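Local atomic coordinates of amino acid amide racemase (Ochrobactrum anthropi, PDB entry 6GIO), a protein that binds pyridoxal-5'-phosphate and belongs to the class-III aminotransferase family of PLP-dependent fold-type I proteins. Residues R121-A126 and V199-I204; R131-I136 and L165-P170; H340-D345 and V355-D360; A373-R378 and G421-G426; L382-T387 and A413-Q418. All coordinates share one frame; numbering follows the deposited sequence.

Contact 1 (R121-A126 and V199-I204); sequences RVLTAA and VAAVFI
L123 of the helix and F203 of the strand reach toward each other, tip to tip. Across to the strand, L123 uses one methyl, CD1. This CD1 lies 3.9 Å from F203 CZ and 3.8 Å from A201 CB. The methyl approaches the F203 ring obliquely. L234 and V236 of strand 234-238 also touch this leucine.

The backbones come nearest at T124 and A200, where small groups meet. The alpha carbons of these two residues are 5.6 Å apart. A200 CB rests 4.1 Å from the carbonyl O of L123 and 4.2 Å from T124 CA. The T124 methyl CG2 is also near it, at 4.3 Å from A200 CB. The small alanine side chain fits this close approach.

No hydrogen bond crosses the contact. T124 OG1 is hydrogen-bonded to the carbonyl of V120, one turn earlier in the helix. The strand bonds through its backbone to strands 131-135 and 234-238 on its two flanks.

The helix and strand axes approach to 7.7 Å, and their directions differ by 150°. The strand thus runs roughly against the helix that covers it. F203 also packs on N116 and A119 of the same helix, and its side chain is about 8 Å from the bound pyridoxal-5'-phosphate. N116 and H140, which the F203 ring meets, belong to the cofactor pocket. This helix-on-sheet layer is typical of the large domain of fold-type I PLP proteins.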
# COMPACT_ATOMS: atom_id res chain seq x y z
N ARG C 121 7.99 -8.25 -9.72
CA ARG C 121 7.03 -8.65 -10.78
C ARG C 121 7.48 -8.13 -12.15
O ARG C 121 7.51 -8.90 -13.08
CB ARG C 121 5.65 -8.08 -10.46
CG ARG C 121 4.97 -8.68 -9.24
CD ARG C 121 3.48 -8.41 -9.24
NE ARG C 121 2.83 -8.76 -10.48
CZ ARG C 121 1.92 -8.03 -11.09
NH1 ARG C 121 1.21 -7.14 -10.42
NH2 ARG C 121 1.76 -8.18 -12.39
N VAL C 122 7.93 -6.89 -12.23
CA VAL C 122 8.20 -6.29 -13.54
C VAL C 122 9.59 -6.64 -14.03
O VAL C 122 9.84 -6.73 -15.24
CB VAL C 122 7.96 -4.76 -13.52
CG1 VAL C 122 9.03 -4.03 -12.73
CG2 VAL C 122 7.85 -4.21 -14.94
N LEU C 123 10.51 -6.82 -13.09
CA LEU C 123 11.88 -7.25 -13.50
C LEU C 123 11.88 -8.65 -14.14
O LEU C 123 12.47 -8.87 -15.21
CB LEU C 123 12.83 -7.19 -12.33
CG LEU C 123 13.26 -5.82 -11.83
CD1 LEU C 123 13.77 -5.97 -10.39
CD2 LEU C 123 14.35 -5.24 -12.71
N THR C 124 11.19 -9.59 -13.50
CA THR C 124 11.15 -10.96 -14.03
C THR C 124 10.43 -10.97 -15.38
O THR C 124 10.93 -11.55 -16.35
CB THR C 124 10.50 -11.92 -13.05
OG1 THR C 124 9.28 -11.35 -12.61
CG2 THR C 124 11.40 -12.11 -11.85
N ALA C 125 9.31 -10.25 -15.46
CA ALA C 125 8.50 -10.22 -16.67
C ALA C 125 9.27 -9.57 -17.81
O ALA C 125 9.30 -10.11 -18.88
CB ALA C 125 7.16 -9.51 -16.45
N ALA C 126 9.95 -8.45 -17.55
CA ALA C 126 10.60 -7.69 -18.64
C ALA C 126 11.89 -8.34 -19.12
O ALA C 126 12.23 -8.29 -20.33
CB ALA C 126 10.86 -6.26 -18.20
N VAL C 199 19.28 -14.91 -14.21
CA VAL C 199 19.05 -14.03 -13.09
C VAL C 199 18.60 -12.67 -13.60
O VAL C 199 19.36 -11.98 -14.33
CB VAL C 199 20.32 -13.85 -12.23
CG1 VAL C 199 20.01 -12.90 -11.07
CG2 VAL C 199 20.83 -15.19 -11.73
N ALA C 200 17.36 -12.33 -13.23
CA ALA C 200 16.75 -11.04 -13.61
C ALA C 200 17.50 -9.85 -12.98
O ALA C 200 17.83 -8.86 -13.65
CB ALA C 200 15.29 -10.99 -13.15
N ALA C 201 17.71 -9.97 -11.67
CA ALA C 201 18.13 -8.86 -10.86
C ALA C 201 18.81 -9.28 -9.58
O ALA C 201 18.57 -10.39 -9.08
CB ALA C 201 16.91 -8.05 -10.49
N VAL C 202 19.62 -8.38 -9.02
CA VAL C 202 20.18 -8.52 -7.67
C VAL C 202 19.62 -7.38 -6.90
O VAL C 202 19.63 -6.24 -7.40
CB VAL C 202 21.75 -8.48 -7.63
CG1 VAL C 202 22.31 -7.33 -8.44
CG2 VAL C 202 22.29 -8.43 -6.21
N PHE C 203 19.13 -7.69 -5.68
CA PHE C 203 18.61 -6.67 -4.78
C PHE C 203 19.57 -6.34 -3.67
O PHE C 203 19.97 -7.24 -2.89
CB PHE C 203 17.32 -7.13 -4.15
CG PHE C 203 16.10 -6.94 -5.03
CD1 PHE C 203 15.89 -7.78 -6.11
CD2 PHE C 203 15.14 -5.96 -4.72
CE1 PHE C 203 14.75 -7.64 -6.90
CE2 PHE C 203 14.01 -5.82 -5.49
CZ PHE C 203 13.80 -6.66 -6.59
N ILE C 204 19.87 -5.05 -3.55
CA ILE C 204 20.94 -4.55 -2.66
C ILE C 204 20.40 -3.50 -1.71
O ILE C 204 19.92 -2.44 -2.17
CB ILE C 204 22.07 -3.87 -3.47
CG1 ILE C 204 22.80 -4.85 -4.37
CG2 ILE C 204 23.06 -3.18 -2.54
CD1 ILE C 204 23.72 -4.17 -5.38

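Contact 2 (R131-I136 and L165-P170); sequences RIISFI and LLLPYP
I133, S134 and F135 pair in parallel with L165, L166 and L167, and the short strand axes diverge by 26°. Four backbone hydrogen bonds join the segments. The bond from S134 N to L165 O is nearly straight, at 2.9 Å and 176°. At the far end I136 N bonds to L167 O at 2.8 Å, with the donor tilted out of the carbonyl plane.

I133, F135, L165 and L167 share one face of the sheet. I133 CG2 touches L167 CD1 at 3.9 Å. F135 CE1 lies 4.0 Å from L167 CB, the two side chains crossing at a slant. Y169, beyond the paired residues, turns its own edge to the face of F135. The ring planes stand at 80°, with Y169 CD2 3.6 Å from F135 CG, offset toward the rim. This is a T-shaped stack. Y169 OH bonds to the carbonyl of E205, a cofactor-pocket residue.

S134 and L166 lie on the other face. L166 CD2 meets both CB and OG of S134, each at 3.8 Å. S134 OG is hydrogen-bonded to the carbonyl of I149. I136, the residue that follows the paired strand, lays CG1 against L166 CB, 4.0 Å away.

Helices 179-191 and 220-229 cover the I133 side. The paired strands belong to a beta-alpha-beta unit at the edge of the mixed sheet of the large domain, with strand 164-167 outermost within this chain.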
# COMPACT_ATOMS: atom_id res chain seq x y z
N ARG C 131 15.23 -15.89 -11.93
CA ARG C 131 16.04 -15.96 -10.72
C ARG C 131 16.40 -14.57 -10.16
O ARG C 131 16.56 -13.59 -10.91
CB ARG C 131 17.31 -16.74 -10.99
CG ARG C 131 17.08 -18.20 -11.37
CD ARG C 131 18.42 -18.86 -11.57
NE ARG C 131 18.36 -20.11 -12.35
CZ ARG C 131 18.24 -21.32 -11.83
NH1 ARG C 131 18.13 -21.51 -10.51
NH2 ARG C 131 18.22 -22.36 -12.66
N ILE C 132 16.50 -14.52 -8.82
CA ILE C 132 16.76 -13.28 -8.09
C ILE C 132 17.89 -13.46 -7.07
O ILE C 132 17.91 -14.45 -6.37
CB ILE C 132 15.47 -12.77 -7.35
CG1 ILE C 132 14.40 -12.35 -8.37
CG2 ILE C 132 15.80 -11.60 -6.43
CD1 ILE C 132 14.76 -11.21 -9.28
N ILE C 133 18.81 -12.50 -6.98
CA ILE C 133 19.86 -12.53 -5.95
C ILE C 133 19.44 -11.58 -4.83
O ILE C 133 19.12 -10.45 -5.07
CB ILE C 133 21.26 -12.22 -6.50
CG1 ILE C 133 21.63 -13.24 -7.59
CG2 ILE C 133 22.33 -12.26 -5.39
CD1 ILE C 133 22.66 -12.74 -8.58
N SER C 134 19.45 -12.08 -3.62
CA SER C 134 19.17 -11.29 -2.45
C SER C 134 20.16 -11.61 -1.28
O SER C 134 21.02 -12.49 -1.40
CB SER C 134 17.75 -11.59 -2.05
OG SER C 134 17.37 -10.84 -0.94
N PHE C 135 20.05 -10.90 -0.15
CA PHE C 135 20.94 -11.13 0.99
C PHE C 135 20.25 -11.71 2.19
O PHE C 135 19.14 -11.33 2.48
CB PHE C 135 21.69 -9.84 1.38
CG PHE C 135 22.81 -9.55 0.45
CD1 PHE C 135 24.03 -10.20 0.62
CD2 PHE C 135 22.61 -8.79 -0.67
CE1 PHE C 135 25.05 -10.02 -0.30
CE2 PHE C 135 23.63 -8.62 -1.61
CZ PHE C 135 24.86 -9.22 -1.40
N ILE C 136 20.93 -12.62 2.87
CA ILE C 136 20.47 -13.11 4.16
C ILE C 136 20.34 -11.88 5.06
O ILE C 136 21.27 -11.05 5.21
CB ILE C 136 21.42 -14.16 4.78
CG1 ILE C 136 21.45 -15.42 3.93
CG2 ILE C 136 20.99 -14.54 6.20
CD1 ILE C 136 22.62 -16.32 4.21
N LEU C 165 18.44 -16.79 -4.76
CA LEU C 165 19.75 -17.11 -4.23
C LEU C 165 20.00 -16.13 -3.11
O LEU C 165 20.11 -14.93 -3.39
CB LEU C 165 20.83 -16.93 -5.33
CG LEU C 165 22.29 -17.20 -4.88
CD1 LEU C 165 22.37 -18.52 -4.14
CD2 LEU C 165 23.28 -17.19 -6.04
N LEU C 166 20.06 -16.63 -1.87
CA LEU C 166 20.41 -15.85 -0.67
C LEU C 166 21.89 -15.96 -0.24
O LEU C 166 22.38 -17.04 0.06
CB LEU C 166 19.55 -16.27 0.51
CG LEU C 166 18.09 -15.85 0.47
CD1 LEU C 166 17.37 -16.49 1.66
CD2 LEU C 166 17.87 -14.35 0.49
N LEU C 167 22.59 -14.83 -0.18
CA LEU C 167 24.00 -14.79 0.17
C LEU C 167 24.18 -14.11 1.49
O LEU C 167 23.40 -13.22 1.80
CB LEU C 167 24.76 -13.96 -0.85
CG LEU C 167 24.76 -14.41 -2.32
CD1 LEU C 167 25.37 -13.33 -3.18
CD2 LEU C 167 25.51 -15.72 -2.47
N PRO C 168 25.26 -14.44 2.24
CA PRO C 168 25.58 -13.66 3.42
C PRO C 168 25.94 -12.22 3.07
O PRO C 168 26.57 -11.94 2.02
CB PRO C 168 26.79 -14.41 4.03
CG PRO C 168 26.78 -15.77 3.42
CD PRO C 168 26.22 -15.56 2.06
N TYR C 169 25.52 -11.31 3.94
CA TYR C 169 25.96 -9.92 3.82
C TYR C 169 27.23 -9.74 4.69
O TYR C 169 27.21 -9.97 5.89
CB TYR C 169 24.82 -8.97 4.22
CG TYR C 169 24.92 -7.52 3.79
CD1 TYR C 169 25.65 -6.62 4.52
CD2 TYR C 169 24.18 -7.03 2.68
CE1 TYR C 169 25.68 -5.26 4.19
CE2 TYR C 169 24.19 -5.70 2.34
CZ TYR C 169 24.96 -4.81 3.09
OH TYR C 169 24.98 -3.46 2.77
N PRO C 170 28.35 -9.40 4.06
CA PRO C 170 29.59 -9.29 4.80
C PRO C 170 29.53 -8.22 5.87
O PRO C 170 29.24 -7.05 5.56
CB PRO C 170 30.60 -8.82 3.76
CG PRO C 170 29.95 -8.89 2.46
CD PRO C 170 28.51 -9.15 2.62

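Contact 3 (H340-D345 and V355-D360); sequences HSIIGD and VDLVSD
Two residues, G344 and D345, face the single D356 in a classic beta bulge of this hairpin. Strands 343-349 and 352-357 form the hairpin at one end of a mixed sheet. G344 N bonds to D356 O at 2.8 Å, with the donor nearly in line with the carbonyl. D345 O takes D356 N at 2.9 Å, and here the donor is tilted 32° from the carbonyl plane. The pairing is antiparallel, but the short axes are strongly splayed, with 124° between their directions.

Before the bulge a type I turn from H340 to I343 leads into the strand. I342 O accepts V358 N at 2.9 Å. The same oxygen receives a CA-H contact from L357.

I342 CG1, anti to its backbone N (chi1 -169°), lies 3.8 Å from L357 CB, and the two chains cross obliquely. I343 CG2 meets V355 CG1, also at 3.8 Å. I342 and I343 both pack on I420 of helix 406-424.

D345 and D356 meet through their CB atoms, and their carboxylates do not touch. R347 makes a salt bridge to each aspartate, and R174 makes a second one to D356. These positive charges probably offset the two like charges. At the bulge, V358 CG2 lies 3.9 Å from G344 CA, where the glycine brings no side chain.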
# COMPACT_ATOMS: atom_id res chain seq x y z
N HIS C 340 29.92 2.22 29.54
CA HIS C 340 29.06 1.05 29.40
C HIS C 340 29.68 0.02 28.43
O HIS C 340 29.66 0.21 27.21
CB HIS C 340 27.72 1.53 28.86
CG HIS C 340 27.06 2.57 29.71
ND1 HIS C 340 26.61 2.31 30.99
CD2 HIS C 340 26.74 3.86 29.44
CE1 HIS C 340 26.03 3.39 31.47
NE2 HIS C 340 26.10 4.35 30.56
N SER C 341 30.21 -1.06 28.96
CA SER C 341 30.93 -2.01 28.10
C SER C 341 29.96 -2.79 27.16
O SER C 341 30.40 -3.33 26.15
CB SER C 341 31.85 -2.91 28.94
OG SER C 341 31.08 -3.60 29.88
N ILE C 342 28.65 -2.77 27.47
CA ILE C 342 27.64 -3.39 26.59
C ILE C 342 27.59 -2.75 25.19
O ILE C 342 27.14 -3.38 24.25
CB ILE C 342 26.24 -3.34 27.23
CG1 ILE C 342 25.24 -4.21 26.45
CG2 ILE C 342 25.73 -1.91 27.33
CD1 ILE C 342 23.90 -4.34 27.15
N ILE C 343 28.05 -1.52 25.05
CA ILE C 343 28.07 -0.86 23.75
C ILE C 343 29.26 -1.41 22.94
O ILE C 343 30.39 -0.94 23.07
CB ILE C 343 28.15 0.67 23.91
CG1 ILE C 343 26.93 1.16 24.68
CG2 ILE C 343 28.26 1.36 22.54
CD1 ILE C 343 27.01 2.62 25.08
N GLY C 344 29.02 -2.44 22.15
CA GLY C 344 30.11 -3.05 21.38
C GLY C 344 30.49 -2.31 20.12
O GLY C 344 31.67 -2.35 19.69
N ASP C 345 29.52 -1.64 19.48
CA ASP C 345 29.79 -0.94 18.21
C ASP C 345 28.75 0.17 18.05
O ASP C 345 27.63 0.08 18.57
CB ASP C 345 29.67 -1.93 17.04
CG ASP C 345 30.33 -1.44 15.75
OD1 ASP C 345 31.21 -0.56 15.76
OD2 ASP C 345 29.96 -2.00 14.69
N VAL C 355 23.47 0.93 17.33
CA VAL C 355 24.31 0.61 18.47
C VAL C 355 24.21 -0.87 18.86
O VAL C 355 23.21 -1.32 19.39
CB VAL C 355 23.94 1.49 19.69
CG1 VAL C 355 24.87 1.18 20.87
CG2 VAL C 355 24.04 2.96 19.33
N ASP C 356 25.28 -1.64 18.62
CA ASP C 356 25.26 -3.08 18.79
C ASP C 356 25.56 -3.48 20.27
O ASP C 356 26.67 -3.24 20.78
CB ASP C 356 26.30 -3.67 17.84
CG ASP C 356 26.14 -5.14 17.69
OD1 ASP C 356 26.03 -5.82 18.73
OD2 ASP C 356 26.07 -5.59 16.53
N LEU C 357 24.58 -4.03 20.97
CA LEU C 357 24.74 -4.38 22.35
C LEU C 357 25.28 -5.81 22.47
O LEU C 357 24.78 -6.73 21.82
CB LEU C 357 23.40 -4.30 23.08
CG LEU C 357 22.67 -2.98 22.94
CD1 LEU C 357 21.38 -3.02 23.69
CD2 LEU C 357 23.53 -1.83 23.45
N VAL C 358 26.31 -5.97 23.29
CA VAL C 358 26.99 -7.27 23.43
C VAL C 358 27.10 -7.68 24.90
O VAL C 358 27.36 -6.86 25.75
CB VAL C 358 28.38 -7.24 22.82
CG1 VAL C 358 28.33 -6.99 21.31
CG2 VAL C 358 29.26 -6.19 23.51
N SER C 359 26.90 -8.96 25.18
CA SER C 359 27.08 -9.47 26.54
C SER C 359 28.55 -9.70 26.84
O SER C 359 28.92 -9.88 28.00
CB SER C 359 26.26 -10.74 26.79
OG SER C 359 26.60 -11.78 25.89
N ASP C 360 29.40 -9.70 25.81
CA ASP C 360 30.83 -9.95 26.02
C ASP C 360 31.61 -9.20 24.94
O ASP C 360 31.35 -9.41 23.74
CB ASP C 360 31.09 -11.46 25.96
CG ASP C 360 32.54 -11.84 26.30
OD1 ASP C 360 33.47 -11.71 25.46
OD2 ASP C 360 32.73 -12.26 27.45

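Contact 4 (A373-R378 and G421-G426); sequences AKIIYR and GDVLDG
V423 and D422 of helix 406-424 meet three residues of helix 369-382. The contact has an apolar part and a charged part.

V423 carries the apolar part. Its CG2 lies 3.5 Å from K374 CB and 3.4 Å from the K374 carbonyl O. I375 comes in at about a right angle, with CG1 4.1 Å from V423 CG2. V423 CG1, anti to its backbone N (chi1 164°), also rests on K374 CB, at 3.8 Å. The valine thus packs on helix backbone as well as on side chains.

R378 and D422 form the charged part, a salt bridge. R378 grips the carboxylate side-on with NE and NH2, and both meet one oxygen. NE is 2.9 Å from D422 OD2, on its anti side, with an N-H...O angle of 161°. NH2 is 3.3 Å from OD2 and comes from above the carboxylate plane, with a more bent bond. OD2 lies at the edge of the guanidinium, near its plane. The two planar groups are turned 51° apart. R378 NH1 bonds to Q381.

K374 extends beyond CG to a different partner, with NZ in a salt bridge to D430. Helix 406-424 ends just past the contact in a Schellman motif, with G426 at positive phi.

Two donors on one oxygen would be expected to favour negative charge on OD2. The bond from NE is the shorter and straighter, and NH2 adds a longer, less direct one.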
# COMPACT_ATOMS: atom_id res chain seq x y z
N ALA C 373 15.28 -4.78 25.17
CA ALA C 373 13.91 -4.27 25.40
C ALA C 373 13.79 -3.36 26.63
O ALA C 373 13.06 -2.38 26.61
CB ALA C 373 12.89 -5.42 25.49
N LYS C 374 14.54 -3.67 27.69
CA LYS C 374 14.54 -2.87 28.89
C LYS C 374 15.17 -1.53 28.64
O LYS C 374 14.74 -0.53 29.20
CB LYS C 374 15.30 -3.57 30.03
CG LYS C 374 14.50 -4.68 30.67
CD LYS C 374 15.27 -5.30 31.81
CE LYS C 374 14.48 -6.46 32.37
NZ LYS C 374 15.11 -7.01 33.60
N ILE C 375 16.21 -1.50 27.82
CA ILE C 375 16.83 -0.22 27.47
C ILE C 375 15.82 0.70 26.72
O ILE C 375 15.73 1.91 27.01
CB ILE C 375 18.12 -0.43 26.66
CG1 ILE C 375 19.18 -1.09 27.57
CG2 ILE C 375 18.63 0.89 26.11
CD1 ILE C 375 20.35 -1.67 26.81
N ILE C 376 15.07 0.14 25.77
CA ILE C 376 14.03 0.92 25.06
C ILE C 376 12.93 1.42 26.02
O ILE C 376 12.48 2.56 25.95
CB ILE C 376 13.30 0.07 23.99
CG1 ILE C 376 14.27 -0.57 22.99
CG2 ILE C 376 12.31 0.92 23.24
CD1 ILE C 376 15.09 0.39 22.20
N TYR C 377 12.48 0.52 26.89
CA TYR C 377 11.43 0.87 27.86
C TYR C 377 11.88 1.97 28.81
O TYR C 377 11.15 2.93 29.10
CB TYR C 377 11.04 -0.35 28.66
CG TYR C 377 10.02 -0.02 29.70
CD1 TYR C 377 8.68 -0.01 29.39
CD2 TYR C 377 10.40 0.27 31.01
CE1 TYR C 377 7.72 0.28 30.34
CE2 TYR C 377 9.45 0.56 31.97
CZ TYR C 377 8.11 0.57 31.62
OH TYR C 377 7.18 0.87 32.56
N ARG C 378 13.09 1.84 29.31
CA ARG C 378 13.60 2.89 30.18
C ARG C 378 13.84 4.19 29.40
O ARG C 378 13.63 5.28 29.95
CB ARG C 378 14.86 2.43 30.89
CG ARG C 378 15.42 3.40 31.92
CD ARG C 378 14.40 3.63 33.03
NE ARG C 378 14.93 4.52 34.06
CZ ARG C 378 14.17 5.14 34.97
NH1 ARG C 378 12.85 4.98 34.97
NH2 ARG C 378 14.73 5.94 35.85
N GLY C 421 22.56 2.43 31.76
CA GLY C 421 23.06 2.34 33.12
C GLY C 421 22.00 1.81 34.04
O GLY C 421 22.27 0.94 34.85
N ASP C 422 20.77 2.31 33.91
CA ASP C 422 19.69 1.89 34.82
C ASP C 422 19.37 0.42 34.60
O ASP C 422 19.04 -0.29 35.53
CB ASP C 422 18.42 2.72 34.61
CG ASP C 422 18.56 4.17 35.06
OD1 ASP C 422 19.53 4.51 35.74
OD2 ASP C 422 17.68 4.99 34.74
N VAL C 423 19.44 -0.03 33.35
CA VAL C 423 19.13 -1.43 33.07
C VAL C 423 20.25 -2.37 33.58
O VAL C 423 19.96 -3.43 34.18
CB VAL C 423 18.82 -1.66 31.58
CG1 VAL C 423 18.89 -3.14 31.22
CG2 VAL C 423 17.45 -1.05 31.24
N LEU C 424 21.49 -2.00 33.35
CA LEU C 424 22.62 -2.81 33.82
C LEU C 424 22.67 -2.90 35.36
O LEU C 424 23.03 -3.94 35.89
CB LEU C 424 23.93 -2.25 33.31
CG LEU C 424 24.17 -2.42 31.82
CD1 LEU C 424 25.46 -1.72 31.49
CD2 LEU C 424 24.24 -3.88 31.40
N ASP C 425 22.31 -1.82 36.05
CA ASP C 425 22.30 -1.78 37.52
C ASP C 425 21.07 -2.47 38.03
O ASP C 425 20.75 -2.30 39.19
CB ASP C 425 22.25 -0.35 38.09
CG ASP C 425 23.53 0.45 37.89
OD1 ASP C 425 24.60 -0.10 37.57
OD2 ASP C 425 23.44 1.70 38.07
N GLY C 426 20.35 -3.20 37.18
CA GLY C 426 19.20 -3.98 37.59
C GLY C 426 18.04 -3.16 38.16
O GLY C 426 17.40 -3.55 39.14

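Contact 5 (L382-T387 and A413-Q418); sequences LGAAFT and ADIVDQ
I415 points from helix 406-424 toward L382 and A384, and its two branches meet different parts of segment 382-387. CG2, anti to the backbone N, touches both side chains. It lies 3.7 Å from A384 CB and 3.8 Å from L382 CB. The other branch carries CD1 toward the backbone. CD1 is 3.4 Å from L382 O and 3.9 Å from G383 C. A384 CB touches both ends of the isoleucine, since CD1 is also 3.9 Å from it. I415 has the largest buried area of the contact.

L382 and Q418 cross at about a right angle one turn further along the helix. L382 CD1 is 3.8 Å from Q418 CG, and the same methyl is equally near Q418 CB. CG of the glutamine is anti to the backbone N (chi1 -171°), which sets CG against the leucine methyl. This corner is more open to solvent than the I415 site.

No hydrogen bond crosses the contact. The packing is apolar, except that I415 also lies against a carbonyl oxygen. G383 has positive phi, and a Schellman motif ends helix 369-382 there.

Strand 384-389 then enters a mixed sheet between strands 43-46 and 395-398. Backbone bonds from G383 and A385 to L45 tie it to the first of these. A385 and T387 also pack on Y82 and L81 of the second subunit. The arrangement is a helix laid on a sheet, as in the small domain of fold-type I PLP proteins.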
# COMPACT_ATOMS: atom_id res chain seq x y z
N LEU C 382 12.27 7.87 30.28
CA LEU C 382 13.12 9.03 30.36
C LEU C 382 12.85 10.08 29.28
O LEU C 382 13.49 11.13 29.30
CB LEU C 382 14.61 8.63 30.32
CG LEU C 382 15.04 7.71 31.47
CD1 LEU C 382 16.45 7.18 31.20
CD2 LEU C 382 14.95 8.44 32.82
N GLY C 383 11.92 9.80 28.35
CA GLY C 383 11.50 10.80 27.35
C GLY C 383 12.11 10.67 25.95
O GLY C 383 12.18 11.66 25.20
N ALA C 384 12.51 9.46 25.57
CA ALA C 384 12.97 9.21 24.19
C ALA C 384 12.37 7.93 23.62
O ALA C 384 12.29 6.90 24.32
CB ALA C 384 14.47 9.16 24.11
N ALA C 385 11.96 8.01 22.35
CA ALA C 385 11.39 6.88 21.63
C ALA C 385 12.40 6.29 20.64
O ALA C 385 12.83 6.97 19.68
CB ALA C 385 10.12 7.30 20.90
N PHE C 386 12.76 5.02 20.85
CA PHE C 386 13.62 4.34 19.85
C PHE C 386 13.29 2.87 19.80
O PHE C 386 12.36 2.42 20.49
CB PHE C 386 15.12 4.65 20.06
CG PHE C 386 15.62 4.45 21.47
CD1 PHE C 386 15.35 5.40 22.47
CD2 PHE C 386 16.40 3.35 21.79
CE1 PHE C 386 15.81 5.22 23.76
CE2 PHE C 386 16.87 3.16 23.10
CZ PHE C 386 16.56 4.10 24.08
N THR C 387 14.03 2.13 18.97
CA THR C 387 13.70 0.72 18.70
C THR C 387 14.95 -0.11 18.67
O THR C 387 16.03 0.41 18.85
CB THR C 387 12.97 0.57 17.36
OG1 THR C 387 13.84 0.98 16.30
CG2 THR C 387 11.73 1.42 17.33
N ALA C 413 21.65 11.52 23.81
CA ALA C 413 22.82 10.83 24.33
C ALA C 413 22.70 10.65 25.84
O ALA C 413 23.05 9.60 26.40
CB ALA C 413 24.04 11.63 24.00
N ASP C 414 22.19 11.66 26.51
CA ASP C 414 22.03 11.57 27.96
C ASP C 414 21.00 10.55 28.36
O ASP C 414 21.18 9.79 29.34
CB ASP C 414 21.71 12.96 28.53
CG ASP C 414 22.96 13.85 28.67
OD1 ASP C 414 24.11 13.37 28.57
OD2 ASP C 414 22.79 15.06 28.86
N ILE C 415 19.91 10.50 27.60
CA ILE C 415 18.83 9.56 27.90
C ILE C 415 19.29 8.12 27.65
O ILE C 415 19.07 7.21 28.47
CB ILE C 415 17.55 9.87 27.09
CG1 ILE C 415 16.86 11.13 27.68
CG2 ILE C 415 16.59 8.66 27.10
CD1 ILE C 415 15.79 11.71 26.80
N VAL C 416 19.95 7.91 26.52
CA VAL C 416 20.50 6.56 26.21
C VAL C 416 21.50 6.08 27.29
O VAL C 416 21.47 4.92 27.71
CB VAL C 416 21.21 6.56 24.84
CG1 VAL C 416 21.95 5.25 24.61
CG2 VAL C 416 20.18 6.80 23.75
N ASP C 417 22.40 6.99 27.68
CA ASP C 417 23.38 6.77 28.73
C ASP C 417 22.68 6.35 30.02
O ASP C 417 23.00 5.33 30.62
CB ASP C 417 24.20 8.07 28.90
CG ASP C 417 25.20 8.02 30.03
OD1 ASP C 417 25.31 7.02 30.77
OD2 ASP C 417 25.86 9.04 30.22
N GLN C 418 21.68 7.11 30.41
CA GLN C 418 20.97 6.82 31.64
C GLN C 418 20.16 5.53 31.55
O GLN C 418 20.06 4.78 32.53
CB GLN C 418 20.05 7.99 32.00
CG GLN C 418 19.43 7.86 33.40
CD GLN C 418 20.47 8.00 34.50
OE1 GLN C 418 20.52 7.21 35.44
NE2 GLN C 418 21.31 8.98 34.36

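Overall arrangement
Contacts 1 and 2 belong to one sheet, where strands 199-204 and 131-135 are neighbours, and both are buried. Contact 1 is apolar helix-on-strand packing, whereas contact 2 is strand pairing by backbone bonds. Contacts 3, 4 and 5 cluster elsewhere, with centres 10 to 16 Å apart. Contacts 4 and 5 share helix 406-424 and are partly buried. Contact 3 is mostly buried. Its L357 packs on I375 of contact 4, and its H340 bonds to D417 of contact 5. Only contact 4 is bridged by a salt bridge; contact 3 is joined by backbone bonds and contact 5 by apolar groups. The centres of contacts 1 and 4 are about 44 Å apart.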